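Local coordinates for universal stress protein (PDB 7MQ5), which is of unknown function but, as a member of the universal stress protein family, probably takes part in the bacterial response to stress, at residues S9-I14 / G91-Q96; A106-D111 / V263-E268; L172-A177 / E216-E221. All coordinates share one frame; numbering follows the deposited sequence. Where two conformers were deposited one is given.

Contact 1 (S9-I14 / G91-Q96)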
loop_
_atom_site.group_PDB
_atom_site.type_symbol
_atom_site.label_atom_id
_atom_site.label_comp_id
_atom_site.label_asym_id
_atom_site.label_seq_id
_atom_site.Cartn_x
_atom_site.Cartn_y
_atom_site.Cartn_z
ATOM N N SER A 9 -9.417 11.600 -3.581
ATOM C CA SER A 9 -8.219 12.471 -3.627
ATOM C C SER A 9 -7.018 11.674 -3.128
ATOM O O SER A 9 -7.151 10.834 -2.207
ATOM C CB SER A 9 -8.392 13.795 -2.921
ATOM O OG SER A 9 -8.461 13.647 -1.518
ATOM N N ILE A 10 -5.896 11.918 -3.783
ATOM C CA ILE A 10 -4.619 11.236 -3.492
ATOM C C ILE A 10 -3.581 12.272 -3.100
ATOM O O ILE A 10 -3.408 13.273 -3.834
ATOM C CB ILE A 10 -4.158 10.461 -4.736
ATOM C CG1 ILE A 10 -5.195 9.417 -5.154
ATOM C CG2 ILE A 10 -2.782 9.855 -4.512
ATOM C CD1 ILE A 10 -4.888 8.746 -6.469
ATOM N N LEU A 11 -2.947 12.053 -1.955
ATOM C CA LEU A 11 -1.800 12.893 -1.548
ATOM C C LEU A 11 -0.540 12.319 -2.202
ATOM O O LEU A 11 -0.223 11.129 -1.975
ATOM C CB LEU A 11 -1.680 12.901 -0.026
ATOM C CG LEU A 11 -0.545 13.761 0.523
ATOM C CD1 LEU A 11 -0.756 15.223 0.159
ATOM C CD2 LEU A 11 -0.434 13.583 2.030
ATOM N N VAL A 12 0.136 13.135 -3.005
ATOM C CA VAL A 12 1.369 12.719 -3.712
ATOM C C VAL A 12 2.543 13.449 -3.074
ATOM O O VAL A 12 2.593 14.690 -3.149
ATOM C CB VAL A 12 1.282 13.021 -5.213
ATOM C CG1 VAL A 12 2.473 12.444 -5.952
ATOM C CG2 VAL A 12 -0.024 12.538 -5.826
ATOM N N VAL A 13 3.438 12.707 -2.440
ATOM C CA VAL A 13 4.644 13.325 -1.835
ATOM C C VAL A 13 5.669 13.532 -2.950
ATOM O O VAL A 13 6.118 12.546 -3.551
ATOM C CB VAL A 13 5.182 12.461 -0.695
ATOM C CG1 VAL A 13 6.434 13.092 -0.102
ATOM C CG2 VAL A 13 4.122 12.255 0.364
ATOM N N ILE A 14 6.009 14.790 -3.194
ATOM C CA ILE A 14 6.953 15.207 -4.267
ATOM C C ILE A 14 8.311 15.512 -3.640
ATOM O O ILE A 14 8.372 16.343 -2.728
ATOM C CB ILE A 14 6.404 16.449 -5.015
ATOM C CG1 ILE A 14 5.043 16.188 -5.670
ATOM C CG2 ILE A 14 7.425 16.963 -6.025
ATOM C CD1 ILE A 14 5.057 15.150 -6.772
ATOM N N GLY A 91 -7.631 10.040 0.590
ATOM C CA GLY A 91 -7.895 8.619 0.885
ATOM C C GLY A 91 -6.730 7.703 0.566
ATOM O O GLY A 91 -6.845 6.493 0.771
ATOM N N LEU A 92 -5.628 8.254 0.073
ATOM C CA LEU A 92 -4.416 7.475 -0.256
ATOM C C LEU A 92 -3.241 8.438 -0.167
ATOM O O LEU A 92 -3.376 9.586 -0.595
ATOM C CB LEU A 92 -4.519 6.906 -1.676
ATOM C CG LEU A 92 -3.292 6.185 -2.236
ATOM C CD1 LEU A 92 -2.971 4.910 -1.453
ATOM C CD2 LEU A 92 -3.503 5.854 -3.702
ATOM N N ILE A 93 -2.137 7.963 0.386
ATOM C CA ILE A 93 -0.837 8.679 0.351
ATOM C C ILE A 93 0.099 7.863 -0.537
ATOM O O ILE A 93 0.206 6.649 -0.310
ATOM C CB ILE A 93 -0.258 8.835 1.764
ATOM C CG1 ILE A 93 -1.178 9.663 2.659
ATOM C CG2 ILE A 93 1.149 9.409 1.709
ATOM C CD1 ILE A 93 -0.834 9.603 4.131
ATOM N N ILE A 94 0.752 8.513 -1.492
ATOM C CA ILE A 94 1.776 7.851 -2.337
ATOM C C ILE A 94 3.116 8.515 -2.027
ATOM O O ILE A 94 3.244 9.754 -2.149
ATOM C CB ILE A 94 1.458 7.918 -3.833
ATOM C CG1 ILE A 94 0.053 7.389 -4.135
ATOM C CG2 ILE A 94 2.540 7.188 -4.623
ATOM C CD1 ILE A 94 -0.300 7.429 -5.608
ATOM N N LYS A 95 4.089 7.692 -1.631
ATOM C CA LYS A 95 5.443 8.203 -1.345
ATOM C C LYS A 95 6.473 7.220 -1.897
ATOM O O LYS A 95 6.313 5.996 -1.715
ATOM C CB LYS A 95 5.645 8.395 0.155
ATOM C CG LYS A 95 7.006 8.982 0.468
ATOM C CD LYS A 95 7.267 9.326 1.906
ATOM C CE LYS A 95 8.691 9.824 2.105
ATOM N NZ LYS A 95 9.704 8.775 1.804
ATOM N N GLN A 96 7.518 7.750 -2.512
ATOM C CA GLN A 96 8.603 6.886 -3.006
ATOM C C GLN A 96 9.601 6.601 -1.884
ATOM O O GLN A 96 9.966 7.506 -1.111
ATOM C CB GLN A 96 9.301 7.538 -4.197
ATOM C CG GLN A 96 10.463 6.710 -4.723
ATOM C CD GLN A 96 10.958 7.122 -6.089
ATOM O OE1 GLN A 96 10.517 8.107 -6.690
ATOM N NE2 GLN A 96 11.907 6.352 -6.587
HETATM O O HOH W 1 7.939 10.535 -3.249
#

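Contact 2 (A106-D111 / V263-E268)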
loop_
_atom_site.group_PDB
_atom_site.type_symbol
_atom_site.label_atom_id
_atom_site.label_comp_id
_atom_site.label_asym_id
_atom_site.label_seq_id
_atom_site.Cartn_x
_atom_site.Cartn_y
_atom_site.Cartn_z
ATOM N N ALA A 106 16.480 -2.305 0.357
ATOM C CA ALA A 106 15.035 -2.581 0.579
ATOM C C ALA A 106 14.526 -2.079 1.941
ATOM O O ALA A 106 13.310 -1.999 2.115
ATOM C CB ALA A 106 14.754 -4.056 0.420
ATOM N N ILE A 107 15.437 -1.677 2.831
ATOM C CA ILE A 107 15.074 -1.242 4.214
ATOM C C ILE A 107 14.396 0.134 4.194
ATOM O O ILE A 107 15.021 1.102 3.703
ATOM C CB ILE A 107 16.339 -1.229 5.095
ATOM C CG1 ILE A 107 17.068 -2.576 5.076
ATOM C CG2 ILE A 107 16.010 -0.781 6.509
ATOM C CD1 ILE A 107 16.247 -3.735 5.588
ATOM N N LEU A 108 13.191 0.241 4.760
ATOM C CA LEU A 108 12.512 1.559 4.826
ATOM C C LEU A 108 13.215 2.431 5.873
ATOM O O LEU A 108 13.775 1.899 6.852
ATOM C CB LEU A 108 11.038 1.383 5.200
ATOM C CG LEU A 108 10.199 0.487 4.298
ATOM C CD1 LEU A 108 8.744 0.559 4.733
ATOM C CD2 LEU A 108 10.335 0.848 2.825
ATOM N N THR A 109 13.147 3.742 5.687
ATOM C CA THR A 109 13.763 4.658 6.673
ATOM C C THR A 109 12.925 4.711 7.946
ATOM O O THR A 109 11.735 4.407 7.944
ATOM C CB THR A 109 13.896 6.074 6.114
ATOM O OG1 THR A 109 12.598 6.673 6.046
ATOM C CG2 THR A 109 14.584 6.092 4.765
ATOM N N PRO A 110 13.517 5.112 9.088
ATOM C CA PRO A 110 12.736 5.273 10.309
ATOM C C PRO A 110 11.546 6.230 10.112
ATOM O O PRO A 110 10.496 5.973 10.658
ATOM C CB PRO A 110 13.781 5.812 11.294
ATOM C CG PRO A 110 15.075 5.201 10.820
ATOM C CD PRO A 110 14.971 5.246 9.315
ATOM N N ASP A 111 11.712 7.285 9.314
ATOM C CA ASP A 111 10.578 8.231 9.135
ATOM C C ASP A 111 9.485 7.553 8.291
ATOM O O ASP A 111 8.298 7.776 8.572
ATOM C CB ASP A 111 11.031 9.567 8.555
ATOM C CG ASP A 111 9.942 10.621 8.659
ATOM O OD1 ASP A 111 9.750 11.178 9.771
ATOM O OD2 ASP A 111 9.239 10.795 7.668
ATOM N N VAL A 263 8.134 -8.014 5.777
ATOM C CA VAL A 263 7.809 -7.937 4.326
ATOM C C VAL A 263 8.119 -6.530 3.779
ATOM O O VAL A 263 8.708 -6.412 2.690
ATOM C CB VAL A 263 6.341 -8.365 4.123
ATOM C CG1 VAL A 263 5.826 -8.077 2.728
ATOM C CG2 VAL A 263 6.153 -9.825 4.501
ATOM N N LEU A 264 7.734 -5.483 4.497
ATOM C CA LEU A 264 7.949 -4.103 3.986
ATOM C C LEU A 264 9.434 -3.781 3.824
ATOM O O LEU A 264 9.763 -2.981 2.943
ATOM C CB LEU A 264 7.270 -3.112 4.936
ATOM C CG LEU A 264 5.826 -2.787 4.573
ATOM C CD1 LEU A 264 5.032 -2.291 5.778
ATOM C CD2 LEU A 264 5.790 -1.795 3.420
ATOM N N ASP A 265 10.284 -4.384 4.649
ATOM C CA ASP A 265 11.750 -4.146 4.601
ATOM C C ASP A 265 12.440 -5.111 3.628
ATOM O O ASP A 265 13.664 -4.995 3.494
ATOM C CB ASP A 265 12.376 -4.297 5.991
ATOM C CG ASP A 265 12.417 -3.027 6.833
ATOM O OD1 ASP A 265 12.041 -1.942 6.318
ATOM O OD2 ASP A 265 12.833 -3.129 8.003
ATOM N N THR A 266 11.688 -6.002 2.968
ATOM C CA THR A 266 12.282 -7.054 2.094
ATOM C C THR A 266 11.779 -6.934 0.651
ATOM O O THR A 266 12.543 -7.183 -0.276
ATOM C CB THR A 266 11.953 -8.463 2.626
ATOM O OG1 THR A 266 12.379 -8.539 3.986
ATOM C CG2 THR A 266 12.592 -9.581 1.830
ATOM N N LEU A 267 10.513 -6.595 0.470
ATOM C CA LEU A 267 9.943 -6.575 -0.897
ATOM C C LEU A 267 10.680 -5.578 -1.784
ATOM O O LEU A 267 11.081 -4.490 -1.300
ATOM C CB LEU A 267 8.467 -6.192 -0.824
ATOM C CG LEU A 267 7.526 -7.264 -0.272
ATOM C CD1 LEU A 267 6.159 -6.653 -0.022
ATOM C CD2 LEU A 267 7.407 -8.453 -1.216
ATOM N N GLU A 268 10.785 -5.936 -3.060
ATOM C CA GLU A 268 11.350 -5.056 -4.110
ATOM C C GLU A 268 10.203 -4.451 -4.926
ATOM O O GLU A 268 10.462 -3.528 -5.699
ATOM C CB GLU A 268 12.335 -5.840 -4.974
ATOM C CG GLU A 268 13.537 -6.341 -4.182
ATOM C CD GLU A 268 14.620 -7.070 -4.960
ATOM O OE1 GLU A 268 14.296 -7.737 -5.959
ATOM O OE2 GLU A 268 15.798 -6.941 -4.573
HETATM O O HOH W 2 13.706 -0.517 8.564
#

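Contact 3 (L172-A177 / E216-E221)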
loop_
_atom_site.group_PDB
_atom_site.type_symbol
_atom_site.label_atom_id
_atom_site.label_comp_id
_atom_site.label_asym_id
_atom_site.label_seq_id
_atom_site.Cartn_x
_atom_site.Cartn_y
_atom_site.Cartn_z
ATOM N N LEU A 172 -3.671 -10.460 -11.615
ATOM C CA LEU A 172 -3.815 -10.562 -10.151
ATOM C C LEU A 172 -3.445 -11.971 -9.670
ATOM O O LEU A 172 -3.888 -12.964 -10.269
ATOM C CB LEU A 172 -5.264 -10.219 -9.805
ATOM C CG LEU A 172 -5.648 -10.354 -8.336
ATOM C CD1 LEU A 172 -4.848 -9.390 -7.482
ATOM C CD2 LEU A 172 -7.146 -10.138 -8.157
ATOM N N HIS A 173 -2.683 -12.028 -8.587
ATOM C CA HIS A 173 -2.182 -13.258 -7.940
ATOM C C HIS A 173 -2.411 -13.118 -6.436
ATOM O O HIS A 173 -2.396 -11.976 -5.936
ATOM C CB HIS A 173 -0.709 -13.478 -8.344
ATOM C CG HIS A 173 -0.480 -13.339 -9.827
ATOM N ND1 HIS A 173 -0.361 -14.421 -10.683
ATOM C CD2 HIS A 173 -0.421 -12.233 -10.612
ATOM C CE1 HIS A 173 -0.213 -13.992 -11.921
ATOM N NE2 HIS A 173 -0.255 -12.644 -11.906
ATOM N N VAL A 174 -2.587 -14.235 -5.744
ATOM C CA VAL A 174 -2.812 -14.220 -4.275
ATOM C C VAL A 174 -1.844 -15.188 -3.595
ATOM O O VAL A 174 -1.677 -16.300 -4.092
ATOM C CB VAL A 174 -4.263 -14.604 -3.944
ATOM C CG1 VAL A 174 -4.511 -14.622 -2.444
ATOM C CG2 VAL A 174 -5.256 -13.693 -4.644
ATOM N N ILE A 175 -1.225 -14.752 -2.502
ATOM C CA ILE A 175 -0.380 -15.641 -1.654
ATOM C C ILE A 175 -1.080 -15.770 -0.301
ATOM O O ILE A 175 -1.410 -14.742 0.328
ATOM C CB ILE A 175 1.083 -15.157 -1.515
ATOM C CG1 ILE A 175 1.913 -16.039 -0.566
ATOM C CG2 ILE A 175 1.143 -13.708 -1.080
ATOM C CD1 ILE A 175 1.995 -17.490 -0.944
ATOM N N SER A 176 -1.348 -17.014 0.070
ATOM C CA SER A 176 -1.901 -17.350 1.397
ATOM C C SER A 176 -0.829 -18.140 2.131
ATOM O O SER A 176 -0.484 -19.232 1.666
ATOM C CB SER A 176 -3.182 -18.132 1.306
ATOM O OG SER A 176 -3.687 -18.415 2.602
ATOM N N ALA A 177 -0.287 -17.561 3.189
ATOM C CA ALA A 177 0.762 -18.225 3.984
ATOM C C ALA A 177 0.155 -18.548 5.339
ATOM O O ALA A 177 -0.209 -17.609 6.080
ATOM C CB ALA A 177 1.983 -17.349 4.086
ATOM N N GLU A 216 -4.087 -21.458 -10.594
ATOM C CA GLU A 216 -2.818 -20.826 -11.058
ATOM C C GLU A 216 -2.616 -19.437 -10.428
ATOM O O GLU A 216 -1.454 -18.993 -10.353
ATOM C CB GLU A 216 -2.814 -20.769 -12.588
ATOM C CG GLU A 216 -2.699 -22.134 -13.266
ATOM C CD GLU A 216 -3.890 -23.084 -13.178
ATOM O OE1 GLU A 216 -5.053 -22.605 -13.165
ATOM O OE2 GLU A 216 -3.654 -24.316 -13.149
ATOM N N GLN A 217 -3.697 -18.774 -10.010
ATOM C CA GLN A 217 -3.664 -17.448 -9.339
ATOM C C GLN A 217 -3.474 -17.564 -7.827
ATOM O O GLN A 217 -2.974 -16.605 -7.241
ATOM C CB GLN A 217 -4.988 -16.712 -9.535
ATOM C CG GLN A 217 -5.167 -16.126 -10.917
ATOM C CD GLN A 217 -6.516 -15.461 -10.986
ATOM O OE1 GLN A 217 -7.555 -16.118 -10.897
ATOM N NE2 GLN A 217 -6.501 -14.142 -11.122
ATOM N N LEU A 218 -3.932 -18.656 -7.223
ATOM C CA LEU A 218 -3.930 -18.784 -5.743
ATOM C C LEU A 218 -2.749 -19.656 -5.305
ATOM O O LEU A 218 -2.720 -20.847 -5.644
ATOM C CB LEU A 218 -5.280 -19.377 -5.312
ATOM C CG LEU A 218 -5.552 -19.441 -3.808
ATOM C CD1 LEU A 218 -5.391 -18.083 -3.145
ATOM C CD2 LEU A 218 -6.946 -19.988 -3.546
ATOM N N HIS A 219 -1.795 -19.051 -4.607
ATOM C CA HIS A 219 -0.594 -19.728 -4.058
ATOM C C HIS A 219 -0.894 -20.069 -2.599
ATOM O O HIS A 219 -0.911 -19.147 -1.779
ATOM C CB HIS A 219 0.638 -18.815 -4.186
ATOM C CG HIS A 219 0.974 -18.436 -5.589
ATOM N ND1 HIS A 219 2.061 -18.963 -6.252
ATOM C CD2 HIS A 219 0.380 -17.580 -6.450
ATOM C CE1 HIS A 219 2.118 -18.452 -7.468
ATOM N NE2 HIS A 219 1.089 -17.616 -7.617
ATOM N N ILE A 220 -1.206 -21.332 -2.320
ATOM C CA ILE A 220 -1.503 -21.795 -0.934
ATOM C C ILE A 220 -0.227 -22.458 -0.429
ATOM O O ILE A 220 0.120 -23.527 -0.943
ATOM C CB ILE A 220 -2.709 -22.753 -0.921
ATOM C CG1 ILE A 220 -3.939 -22.106 -1.561
ATOM C CG2 ILE A 220 -2.994 -23.257 0.488
ATOM C CD1 ILE A 220 -4.379 -20.828 -0.891
ATOM N N GLU A 221 0.436 -21.810 0.528
ATOM C CA GLU A 221 1.767 -22.244 1.014
ATOM C C GLU A 221 1.743 -22.406 2.534
ATOM O O GLU A 221 1.005 -21.662 3.213
ATOM C CB GLU A 221 2.809 -21.189 0.641
ATOM C CG GLU A 221 2.863 -20.838 -0.836
ATOM C CD GLU A 221 3.595 -21.822 -1.726
ATOM O OE1 GLU A 221 3.840 -21.471 -2.897
ATOM O OE2 GLU A 221 3.935 -22.921 -1.245
HETATM O O HOH W 3 0.163 -17.028 -10.026
#

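Contact 1 (S9-I14 / G91-Q96)
Leu11 O takes one hydrogen bond, from Ile94 N (2.8 Å, 167°), with the CA-H of Ile93 as a weaker contact on the same oxygen. Strands 9-13 and 92-96 are parallel neighbours inside the alpha/beta sheet of this universal stress protein, and their backbones alternate regularly, with Leu11 N bonded to Leu92 O at 2.8 Å and Val13 N to Ile94 O at 3.0 Å. On the face turned to helix 22-34, CG1 of Ile10 stands beside the backbone N (chi1 -60°); CG2 is the branch anti to that N and lies against Ile94, 3.6 Å from Ile94 CD1. The other face lies under helix 77-88, where Ile81 touches Leu11, Val13 and Ile93; here Leu11 and Ile93 run side by side, CD2 of the leucine 4.0 Å from CG1 of the isoleucine. Val13 rests its CB on CG of Lys95, whose extended chain bends only at its end and brings NZ to a salt bridge with Asp112. Beyond this point water takes over from direct pairing: one molecule donates to Val13 O at 2.7 Å and accepts from Gln96 N at 2.9 Å.

Contact 2 (A106-D111 / V263-E268)
The C-terminal end of helix 258-264, with Leu264 and the Asp265 that follows, meets the loop of Ala106, Ile107 and Leu108 that leads into helix 110-118. The one direct hydrogen bond runs from Leu108 N to Asp265 OD1 at 2.9 Å and is fairly straight (165°), although the donor stands above the carboxylate, 42° out of its plane. The same oxygen also accepts from Trp113 NE1, so two N-H groups grip it. The other oxygen reaches the loop through water, which donates to Asp265 OD2 at 2.8 Å and to Leu108 O; one carboxylate thus serves both backbone polar atoms of Leu108. Both helices lead into the middle of the sheet, where strands 123-126 and 270-274 pair antiparallel, as expected if two universal stress protein folds are joined in tandem. Leu108 carries the apolar part: its CD1 reaches Leu264 CB at 4.0 Å, with Trp113 and Leu116 beside both leucines. Its CG, anti to the carbonyl carbon (chi1 -57°), also lies 3.7 Å from Leu264 O. Ala106 CB packs on Asp265 O at 3.4 Å. Ala106 O faces Asp265 O at 3.3 Å, two acceptors whose repulsion is probably offset by nearby Lys127, its NZ hydrogen-bonded to Ala106 O, Leu264 O and Leu267 O.

Contact 3 (L172-A177 / E216-E221)
Val174 and Leu218 make the tight side: they run alongside each other in the same direction, with Val174 CG1 3.6 Å from Leu218 CD1. Further along the same face, CD1 of Ile220 packs on CB of Ser176, whose OG is hydrogen-bonded to Val143 N. His219 N donates to Val174 O at 2.8 Å, and CD2 at the edge of the His219 ring lies near the same oxygen, in the ring plane. Ser176 N donates to His219 O at 2.9 Å, almost straight (178°), and Glu221 N to Ser176 O. This is a parallel beta-alpha-beta unit, in which helix 193-211 connects the strands and places Tyr200, Cys204 and Phe207 over the face of Val174, Ser176, Leu218 and Ile220; strand 218-222 is outermost at its end of the sheet within the chain. On the other face, Ile175 has CG1 anti to the backbone N (chi1 176°); CD1 comes 3.4 Å from His219 O and touches CG of Glu221, the two side chains running roughly perpendicular. Toward Leu172 and Gln217 the side-chain contact gives way to water and a bent amide bond, although Val174 N still donates to Gln217 O. There a water lies in the His173 ring plane at its edge, 2.7 Å from His173 ND1 and 2.6 Å from His219 NE2, and donates to Glu216 O, linking the two imidazoles. Gln217 stretches beyond CG to give NE2 to Leu172 O at 3.0 Å (149°), the donor tilted from the carbonyl plane, while its OE1 accepts from Ser214 N.

Contacts 1 and 3 both join neighbouring parallel strands of the same ten-stranded sheet, but on opposite sides of the chain's centre, their own centres 28 Å apart. Contact 2 lies between these regions, its centre 18 Å from that of contact 1 and 22 Å from that of contact 3, and it involves loops and helix ends in place of strands. Along the chain, contact 1 closes first; strand 92-96 then leads on to helix 110-118, where contact 2 opens, and both segments of contact 3 come before 263-268 closes it. Contact 2 therefore ties the early part of the chain to its late part, consistent with a tandem universal stress protein built as one continuous sheet.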